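Local atomic coordinates of kinesin-like protein KIF19 (Mus musculus, PDB entry 5GSZ), a protein that moves toward microtubule plus ends and controls the length of motile cilia by depolymerizing microtubules at the ciliary tips. Residues A[133-138]-A[144-149]. Numbering follows the deposited sequence.
Sequences RAIEET and YEVSMS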
loop_
_atom_site.group_PDB
_atom_site.type_symbol
_atom_site.label_atom_id
_atom_site.label_comp_id
_atom_site.label_asym_id
_atom_site.label_seq_id
_atom_site.Cartn_x
_atom_site.Cartn_y
_atom_site.Cartn_z
ATOM N N ARG A 133 2.733 1.271 22.041
ATOM C CA ARG A 133 2.842 0.291 23.117
ATOM C C ARG A 133 4.227 -0.345 23.143
ATOM O O ARG A 133 4.899 -0.359 24.182
ATOM C CB ARG A 133 1.772 -0.789 22.965
ATOM C CG ARG A 133 0.380 -0.329 23.312
ATOM C CD ARG A 133 -0.555 -1.510 23.416
ATOM N NE ARG A 133 -1.898 -1.047 23.719
ATOM C CZ ARG A 133 -2.816 -0.781 22.799
ATOM N NH1 ARG A 133 -2.535 -0.961 21.508
ATOM N NH2 ARG A 133 -4.018 -0.353 23.173
ATOM N N ALA A 134 4.655 -0.902 22.007
ATOM C CA ALA A 134 5.996 -1.457 21.889
ATOM C C ALA A 134 7.063 -0.463 22.323
ATOM O O ALA A 134 8.098 -0.860 22.874
ATOM C CB ALA A 134 6.245 -1.896 20.446
ATOM N N ILE A 135 6.831 0.830 22.093
ATOM C CA ILE A 135 7.813 1.828 22.493
ATOM C C ILE A 135 7.848 1.975 24.008
ATOM O O ILE A 135 8.925 2.108 24.602
ATOM C CB ILE A 135 7.539 3.169 21.788
ATOM C CG1 ILE A 135 8.066 3.116 20.353
ATOM C CG2 ILE A 135 8.172 4.326 22.536
ATOM C CD1 ILE A 135 7.807 4.357 19.589
ATOM N N GLU A 136 6.686 1.930 24.670
ATOM C CA GLU A 136 6.706 2.085 26.120
ATOM C C GLU A 136 7.123 0.794 26.827
ATOM O O GLU A 136 7.793 0.851 27.867
ATOM C CB GLU A 136 5.353 2.588 26.635
ATOM C CG GLU A 136 5.406 2.981 28.107
ATOM C CD GLU A 136 6.230 4.262 28.386
ATOM O OE1 GLU A 136 6.000 5.309 27.721
ATOM O OE2 GLU A 136 7.125 4.208 29.271
ATOM N N GLU A 137 6.789 -0.373 26.272
ATOM C CA GLU A 137 7.265 -1.601 26.896
ATOM C C GLU A 137 8.775 -1.746 26.812
ATOM O O GLU A 137 9.319 -2.656 27.436
ATOM C CB GLU A 137 6.594 -2.827 26.267
ATOM N N THR A 138 9.463 -0.894 26.043
ATOM C CA THR A 138 10.917 -0.927 25.972
ATOM C C THR A 138 11.579 0.393 26.361
ATOM O O THR A 138 12.802 0.510 26.247
ATOM C CB THR A 138 11.381 -1.342 24.565
ATOM O OG1 THR A 138 10.834 -0.451 23.587
ATOM C CG2 THR A 138 10.929 -2.754 24.250
ATOM N N TYR A 144 12.997 7.075 22.611
ATOM C CA TYR A 144 12.436 7.068 21.267
ATOM C C TYR A 144 11.990 8.458 20.839
ATOM O O TYR A 144 11.544 9.275 21.651
ATOM C CB TYR A 144 11.252 6.102 21.117
ATOM C CG TYR A 144 11.577 4.653 21.360
ATOM C CD1 TYR A 144 11.623 4.136 22.636
ATOM C CD2 TYR A 144 11.892 3.811 20.304
ATOM C CE1 TYR A 144 11.929 2.783 22.854
ATOM C CE2 TYR A 144 12.203 2.478 20.508
ATOM C CZ TYR A 144 12.224 1.970 21.782
ATOM O OH TYR A 144 12.525 0.650 21.984
ATOM N N GLU A 145 12.141 8.707 19.540
ATOM C CA GLU A 145 11.541 9.841 18.853
ATOM C C GLU A 145 10.680 9.293 17.724
ATOM O O GLU A 145 11.117 8.409 16.975
ATOM C CB GLU A 145 12.606 10.806 18.310
ATOM C CG GLU A 145 12.944 11.964 19.239
ATOM C CD GLU A 145 14.097 12.822 18.722
ATOM O OE1 GLU A 145 15.076 12.264 18.173
ATOM O OE2 GLU A 145 14.008 14.066 18.842
ATOM N N VAL A 146 9.452 9.790 17.616
ATOM C CA VAL A 146 8.518 9.341 16.595
ATOM C C VAL A 146 7.935 10.554 15.901
ATOM O O VAL A 146 7.373 11.433 16.563
ATOM C CB VAL A 146 7.382 8.499 17.189
ATOM C CG1 VAL A 146 6.535 7.942 16.072
ATOM C CG2 VAL A 146 7.924 7.418 18.055
ATOM N N SER A 147 8.044 10.589 14.574
ATOM C CA SER A 147 7.314 11.542 13.752
ATOM C C SER A 147 6.608 10.807 12.619
ATOM O O SER A 147 7.067 9.754 12.165
ATOM C CB SER A 147 8.244 12.601 13.183
ATOM O OG SER A 147 9.209 11.985 12.350
ATOM N N MET A 148 5.481 11.366 12.164
ATOM C CA MET A 148 4.782 10.835 10.997
ATOM C C MET A 148 4.384 11.958 10.059
ATOM O O MET A 148 4.098 13.077 10.486
ATOM C CB MET A 148 3.523 10.052 11.357
ATOM C CG MET A 148 2.518 10.868 12.094
ATOM S SD MET A 148 0.985 9.977 12.360
ATOM C CE MET A 148 -0.037 10.613 11.040
ATOM N N SER A 149 4.358 11.642 8.773
ATOM C CA SER A 149 3.896 12.568 7.757
ATOM C C SER A 149 2.892 11.858 6.875
ATOM O O SER A 149 2.831 10.629 6.842
ATOM C CB SER A 149 5.041 13.095 6.911
ATOM O OG SER A 149 5.929 13.823 7.716
#
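Ile135 lies against one face of the Tyr144 ring, its CG1 placed 4.0 Å from the ring centroid and 17° off the normal, a CH-pi contact. That carbon is offset toward the rim, while Ile135 CG2 sits 3.5 Å from Tyr144 CD1, near the CB end of the ring. Ile135 CD1, at the end of the extended chain (chi2 178°), meets Val146 CG2 tip to tip at 3.4 Å. This apolar cluster is the tightly packed part. At the hydroxyl end of the ring the contact thins to a polar rim at Thr138, whose side chain crosses that of the tyrosine at about a right angle and stays partly exposed. There Tyr144 OH donates to Thr138 OG1 at 2.6 Å, and OG1 in turn donates to Ala134 O at 2.9 Å, lying in the plane of that carbonyl. With OG1 set between its backbone N and carbonyl carbon (chi1 57°), the threonine hydroxyl links the tyrosine hydroxyl to the Ala134 carbonyl. A leucine in place of Tyr144 would probably leave Thr138 OG1 without its donor and deprive Ile135 CG1 of the aromatic face it packs on. The contact joins the C-terminal part of helix 123-136 and the residues just after it to strand 142-154, near one edge of the central sheet of the kinesin motor domain, away from the nucleotide; Ile93 of helix 89-93 touches both Ile135 and Tyr144, while Gln230 of the adjacent strand 220-232 also hydrogen-bonds the tyrosine hydroxyl.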